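Long-range contact in predicted ATPase involved in replication control, Cdc46/Mcm family (Methanopyrus kandleri AV19, PDB 3F8T), which is a homolog of the MCM replicative helicases and probably binds ATP and single-stranded DNA: residues I121-E135 against I138-G152. The protein carries 2 engineered substitutions. Sequence-based numbering, arbitrary orientation.
Sequences IEGVVREVRGAERLE and IVDTGSELVAVRLHG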
loop_
_atom_site.group_PDB
_atom_site.type_symbol
_atom_site.label_atom_id
_atom_site.label_comp_id
_atom_site.label_asym_id
_atom_site.label_seq_id
_atom_site.Cartn_x
_atom_site.Cartn_y
_atom_site.Cartn_z
ATOM N N ILE A 121 8.739 6.010 -14.142
ATOM C CA ILE A 121 7.410 5.480 -13.849
ATOM C C ILE A 121 7.307 5.254 -12.349
ATOM O O ILE A 121 8.324 5.125 -11.664
ATOM C CB ILE A 121 7.091 4.171 -14.639
ATOM C CG1 ILE A 121 8.063 3.023 -14.301
ATOM C CG2 ILE A 121 7.057 4.466 -16.131
ATOM C CD1 ILE A 121 7.599 1.631 -14.791
ATOM N N GLU A 122 6.081 5.208 -11.843
ATOM C CA GLU A 122 5.870 4.874 -10.458
ATOM C C GLU A 122 4.649 3.976 -10.331
ATOM O O GLU A 122 3.604 4.251 -10.928
ATOM C CB GLU A 122 5.684 6.151 -9.646
ATOM C CG GLU A 122 5.554 5.936 -8.142
ATOM C CD GLU A 122 5.334 7.250 -7.429
ATOM O OE1 GLU A 122 4.245 7.829 -7.588
ATOM O OE2 GLU A 122 6.258 7.718 -6.735
ATOM N N GLY A 123 4.800 2.891 -9.580
ATOM C CA GLY A 123 3.673 2.035 -9.258
ATOM C C GLY A 123 4.048 0.770 -8.520
ATOM O O GLY A 123 5.100 0.702 -7.893
ATOM N N VAL A 124 3.172 -0.226 -8.596
ATOM C CA VAL A 124 3.300 -1.470 -7.816
ATOM C C VAL A 124 3.794 -2.585 -8.714
ATOM O O VAL A 124 3.280 -2.763 -9.818
ATOM C CB VAL A 124 1.948 -1.876 -7.130
ATOM C CG1 VAL A 124 2.060 -3.234 -6.399
ATOM C CG2 VAL A 124 1.502 -0.792 -6.131
ATOM N N VAL A 125 4.815 -3.306 -8.244
ATOM C CA VAL A 125 5.388 -4.411 -8.994
ATOM C C VAL A 125 4.419 -5.590 -8.968
ATOM O O VAL A 125 4.069 -6.118 -7.904
ATOM C CB VAL A 125 6.795 -4.834 -8.444
ATOM C CG1 VAL A 125 7.387 -5.957 -9.285
ATOM C CG2 VAL A 125 7.751 -3.633 -8.390
ATOM N N ARG A 126 3.978 -5.996 -10.152
ATOM C CA ARG A 126 3.049 -7.116 -10.279
ATOM C C ARG A 126 3.777 -8.447 -10.353
ATOM O O ARG A 126 3.262 -9.475 -9.890
ATOM C CB ARG A 126 2.221 -6.951 -11.549
ATOM C CG ARG A 126 1.299 -5.748 -11.521
ATOM C CD ARG A 126 0.012 -6.067 -10.779
ATOM N NE ARG A 126 -0.953 -6.675 -11.681
ATOM C CZ ARG A 126 -2.072 -6.096 -12.096
ATOM N NH1 ARG A 126 -2.414 -4.882 -11.681
ATOM N NH2 ARG A 126 -2.859 -6.747 -12.928
ATOM N N GLU A 127 4.974 -8.426 -10.942
ATOM C CA GLU A 127 5.657 -9.659 -11.289
ATOM C C GLU A 127 7.145 -9.408 -11.519
ATOM O O GLU A 127 7.550 -8.315 -11.929
ATOM C CB GLU A 127 5.011 -10.266 -12.547
ATOM C CG GLU A 127 5.595 -11.601 -12.977
ATOM C CD GLU A 127 4.989 -12.118 -14.261
ATOM O OE1 GLU A 127 3.761 -11.928 -14.479
ATOM O OE2 GLU A 127 5.753 -12.724 -15.056
ATOM N N VAL A 128 7.957 -10.413 -11.217
ATOM C CA VAL A 128 9.377 -10.369 -11.546
ATOM C C VAL A 128 9.763 -11.697 -12.165
ATOM O O VAL A 128 9.112 -12.716 -11.912
ATOM C CB VAL A 128 10.280 -10.049 -10.333
ATOM C CG1 VAL A 128 9.919 -8.708 -9.709
ATOM C CG2 VAL A 128 10.277 -11.185 -9.266
ATOM N N ARG A 129 10.804 -11.686 -12.992
ATOM C CA ARG A 129 11.281 -12.929 -13.577
ATOM C C ARG A 129 12.785 -12.912 -13.872
ATOM O O ARG A 129 13.404 -11.839 -14.024
ATOM C CB ARG A 129 10.439 -13.338 -14.798
ATOM C CG ARG A 129 10.716 -12.608 -16.076
ATOM C CD ARG A 129 9.890 -13.204 -17.220
ATOM N NE ARG A 129 10.369 -12.737 -18.531
ATOM C CZ ARG A 129 10.021 -11.582 -19.097
ATOM N NH1 ARG A 129 9.185 -10.751 -18.478
ATOM N NH2 ARG A 129 10.516 -11.250 -20.286
ATOM N N GLY A 130 13.354 -14.114 -13.904
ATOM C CA GLY A 130 14.773 -14.294 -14.162
ATOM C C GLY A 130 15.217 -15.743 -14.054
ATOM O O GLY A 130 14.402 -16.664 -14.078
ATOM N N ALA A 131 16.526 -15.939 -13.952
ATOM C CA ALA A 131 17.091 -17.275 -13.861
ATOM C C ALA A 131 18.155 -17.262 -12.766
ATOM O O ALA A 131 17.837 -17.344 -11.578
ATOM C CB ALA A 131 17.670 -17.700 -15.208
ATOM N N GLU A 132 19.415 -17.147 -13.161
ATOM C CA GLU A 132 20.488 -16.945 -12.199
ATOM C C GLU A 132 20.320 -15.548 -11.595
ATOM O O GLU A 132 20.573 -15.344 -10.404
ATOM C CB GLU A 132 21.843 -17.086 -12.904
ATOM C CG GLU A 132 23.049 -17.119 -11.991
ATOM C CD GLU A 132 23.514 -15.741 -11.541
ATOM O OE1 GLU A 132 24.082 -15.665 -10.436
ATOM O OE2 GLU A 132 23.314 -14.740 -12.278
ATOM N N ARG A 133 19.859 -14.611 -12.428
ATOM C CA ARG A 133 19.717 -13.205 -12.068
ATOM C C ARG A 133 18.258 -12.747 -12.191
ATOM O O ARG A 133 17.506 -13.259 -13.022
ATOM C CB ARG A 133 20.603 -12.364 -12.995
ATOM C CG ARG A 133 20.800 -10.915 -12.567
ATOM C CD ARG A 133 21.719 -10.150 -13.523
ATOM N NE ARG A 133 21.154 -9.989 -14.868
ATOM C CZ ARG A 133 21.473 -9.001 -15.708
ATOM N NH1 ARG A 133 22.355 -8.067 -15.348
ATOM N NH2 ARG A 133 20.901 -8.940 -16.907
ATOM N N LEU A 134 17.867 -11.795 -11.349
ATOM C CA LEU A 134 16.592 -11.088 -11.494
ATOM C C LEU A 134 16.692 -10.167 -12.716
ATOM O O LEU A 134 17.565 -9.302 -12.771
ATOM C CB LEU A 134 16.298 -10.308 -10.209
ATOM C CG LEU A 134 15.179 -9.277 -10.109
ATOM C CD1 LEU A 134 13.823 -9.908 -10.391
ATOM C CD2 LEU A 134 15.197 -8.641 -8.720
ATOM N N GLU A 135 15.805 -10.358 -13.696
ATOM C CA GLU A 135 15.981 -9.757 -15.026
ATOM C C GLU A 135 14.869 -8.830 -15.504
ATOM O O GLU A 135 15.152 -7.823 -16.142
ATOM C CB GLU A 135 16.177 -10.847 -16.092
ATOM C CG GLU A 135 17.401 -11.733 -15.879
ATOM C CD GLU A 135 17.438 -12.946 -16.794
ATOM O OE1 GLU A 135 16.397 -13.275 -17.420
ATOM O OE2 GLU A 135 18.516 -13.584 -16.882
ATOM N N ILE A 138 7.150 -6.511 -14.267
ATOM C CA ILE A 138 5.985 -5.808 -14.803
ATOM C C ILE A 138 5.493 -4.885 -13.695
ATOM O O ILE A 138 5.311 -5.339 -12.555
ATOM C CB ILE A 138 4.858 -6.758 -15.216
ATOM C CG1 ILE A 138 5.277 -7.632 -16.410
ATOM C CG2 ILE A 138 3.579 -5.959 -15.539
ATOM C CD1 ILE A 138 4.364 -8.847 -16.576
ATOM N N VAL A 139 5.303 -3.605 -14.028
ATOM C CA VAL A 139 4.857 -2.609 -13.048
ATOM C C VAL A 139 3.495 -1.991 -13.406
ATOM O O VAL A 139 3.315 -1.433 -14.498
ATOM C CB VAL A 139 5.924 -1.467 -12.880
ATOM C CG1 VAL A 139 5.463 -0.439 -11.891
ATOM C CG2 VAL A 139 7.284 -2.036 -12.453
ATOM N N ASP A 140 2.556 -2.057 -12.465
ATOM C CA ASP A 140 1.246 -1.405 -12.607
ATOM C C ASP A 140 1.398 0.067 -12.230
ATOM O O ASP A 140 1.557 0.403 -11.051
ATOM C CB ASP A 140 0.207 -2.107 -11.714
ATOM C CG ASP A 140 -1.173 -1.420 -11.722
ATOM O OD1 ASP A 140 -1.442 -0.512 -12.546
ATOM O OD2 ASP A 140 -1.990 -1.799 -10.860
ATOM N N THR A 141 1.365 0.941 -13.234
ATOM C CA THR A 141 1.516 2.384 -12.990
ATOM C C THR A 141 0.167 3.098 -12.788
ATOM O O THR A 141 0.105 4.324 -12.710
ATOM C CB THR A 141 2.307 3.085 -14.116
ATOM O OG1 THR A 141 1.621 2.913 -15.352
ATOM C CG2 THR A 141 3.704 2.506 -14.251
ATOM N N GLY A 142 -0.906 2.328 -12.687
ATOM C CA GLY A 142 -2.230 2.912 -12.462
ATOM C C GLY A 142 -3.145 2.665 -13.643
ATOM O O GLY A 142 -4.208 2.067 -13.481
ATOM N N SER A 143 -2.745 3.113 -14.832
ATOM C CA SER A 143 -3.575 2.906 -16.028
ATOM C C SER A 143 -3.071 1.810 -16.954
ATOM O O SER A 143 -3.818 1.342 -17.815
ATOM C CB SER A 143 -3.753 4.208 -16.821
ATOM O OG SER A 143 -3.999 5.298 -15.954
ATOM N N GLU A 144 -1.817 1.388 -16.782
ATOM C CA GLU A 144 -1.237 0.374 -17.650
ATOM C C GLU A 144 -0.229 -0.490 -16.906
ATOM O O GLU A 144 0.233 -0.128 -15.825
ATOM C CB GLU A 144 -0.568 1.024 -18.869
ATOM C CG GLU A 144 0.708 1.808 -18.557
ATOM C CD GLU A 144 1.371 2.390 -19.791
ATOM O OE1 GLU A 144 0.831 2.219 -20.911
ATOM O OE2 GLU A 144 2.429 3.037 -19.640
ATOM N N LEU A 145 0.123 -1.619 -17.507
ATOM C CA LEU A 145 1.185 -2.466 -16.987
ATOM C C LEU A 145 2.424 -2.266 -17.856
ATOM O O LEU A 145 2.341 -2.332 -19.089
ATOM C CB LEU A 145 0.747 -3.925 -16.982
ATOM C CG LEU A 145 -0.534 -4.241 -16.211
ATOM C CD1 LEU A 145 -0.896 -5.721 -16.386
ATOM C CD2 LEU A 145 -0.406 -3.866 -14.734
ATOM N N VAL A 146 3.561 -2.005 -17.218
ATOM C CA VAL A 146 4.784 -1.610 -17.923
ATOM C C VAL A 146 5.850 -2.685 -17.773
ATOM O O VAL A 146 6.157 -3.095 -16.659
ATOM C CB VAL A 146 5.315 -0.257 -17.378
ATOM C CG1 VAL A 146 6.668 0.105 -18.008
ATOM C CG2 VAL A 146 4.287 0.845 -17.621
ATOM N N ALA A 147 6.403 -3.155 -18.893
ATOM C CA ALA A 147 7.491 -4.132 -18.829
ATOM C C ALA A 147 8.794 -3.398 -18.565
ATOM O O ALA A 147 9.027 -2.332 -19.147
ATOM C CB ALA A 147 7.581 -4.942 -20.150
ATOM N N VAL A 148 9.641 -3.979 -17.710
ATOM C CA VAL A 148 10.912 -3.371 -17.285
ATOM C C VAL A 148 12.059 -4.373 -17.356
ATOM O O VAL A 148 11.965 -5.472 -16.787
ATOM C CB VAL A 148 10.833 -2.803 -15.818
ATOM C CG1 VAL A 148 12.102 -2.044 -15.469
ATOM C CG2 VAL A 148 9.602 -1.890 -15.620
ATOM N N ARG A 149 13.128 -4.005 -18.071
ATOM C CA ARG A 149 14.392 -4.743 -18.039
ATOM C C ARG A 149 15.207 -4.145 -16.913
ATOM O O ARG A 149 15.479 -2.938 -16.909
ATOM C CB ARG A 149 15.136 -4.641 -19.379
ATOM C CG ARG A 149 14.632 -5.596 -20.447
ATOM C CD ARG A 149 15.506 -5.522 -21.716
ATOM N NE ARG A 149 15.272 -4.271 -22.433
ATOM C CZ ARG A 149 14.397 -4.113 -23.421
ATOM N NH1 ARG A 149 13.666 -5.139 -23.846
ATOM N NH2 ARG A 149 14.243 -2.921 -23.980
ATOM N N LEU A 150 15.570 -4.984 -15.944
ATOM C CA LEU A 150 16.085 -4.491 -14.662
ATOM C C LEU A 150 17.573 -4.161 -14.643
ATOM O O LEU A 150 17.999 -3.310 -13.866
ATOM C CB LEU A 150 15.726 -5.443 -13.517
ATOM C CG LEU A 150 14.228 -5.549 -13.184
ATOM C CD1 LEU A 150 13.977 -6.743 -12.286
ATOM C CD2 LEU A 150 13.716 -4.266 -12.532
ATOM N N HIS A 151 18.363 -4.854 -15.462
ATOM C CA HIS A 151 19.807 -4.571 -15.546
ATOM C C HIS A 151 20.483 -4.562 -14.171
ATOM O O HIS A 151 21.218 -3.631 -13.832
ATOM C CB HIS A 151 20.059 -3.238 -16.273
ATOM C CG HIS A 151 19.474 -3.181 -17.651
ATOM N ND1 HIS A 151 19.889 -4.010 -18.672
ATOM C CD2 HIS A 151 18.498 -2.399 -18.174
ATOM C CE1 HIS A 151 19.193 -3.741 -19.764
ATOM N NE2 HIS A 151 18.344 -2.765 -19.487
ATOM N N GLY A 152 20.225 -5.592 -13.369
ATOM C CA GLY A 152 20.874 -5.725 -12.059
ATOM C C GLY A 152 20.186 -5.018 -10.909
ATOM O O GLY A 152 20.539 -5.229 -9.740
HETATM O O HOH W 1 2.068 6.333 -12.159
HETATM O O HOH W 2 18.975 -7.665 -14.378
HETATM O O HOH W 3 18.109 -6.865 -17.281
#
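I121 reaches tip to tip toward V146, its CD1 lying 3.7 Å from V146 CG1, and the same methyl touches V139 and V148. CG1 of I121 sits between the backbone N and the carbonyl carbon (chi1 61°), and with chi2 extended CD1 reaches these valines. I163 of strand 160-168 packs on I121, V139 and V148, and L172 of strand 171-174 on I121, consistent with the interior of the OB fold that these strands help to form. At the far end, L134 CG packs 3.6 Å from L150 CD1, beside the straight bond from L150 N to E135 O (2.9 Å, 171°).

Strands 118-130 and 134-140 pair antiparallel beside the I121 cluster. V124 and D140 exchange two backbone bonds, V124 N to D140 O at 3.0 Å and D140 N to V124 O at 2.8 Å. R126 and E127 then both face I138 in a classic beta bulge: I138 O accepts firmly from R126 N (2.8 Å) and only weakly from E127 N.

On the polar side, by D140, R126 bends at chi2 and chi3, folding back so that NH1 forms a salt bridge with D140 OD2 at 3.2 Å; the guanidinium and carboxylate planes stand 87° apart. L145 CD2 covers one guanidinium face, 3.8 Å above its centre, and the like charge of R292 lies close to NE. D140 OD1 accepts from G142 N, which meets it from above the carboxylate plane, in an Asx turn. An alanine in place of R126 would probably leave D140 without this cationic mate and L145 CD2 without the guanidinium face it packs on. Because D140 is gripped by both the turn and the arginine, its carboxylate is probably stabilised as an anion, joining the turn between strands 134-140 and 145-149 electrostatically to the bulged strand.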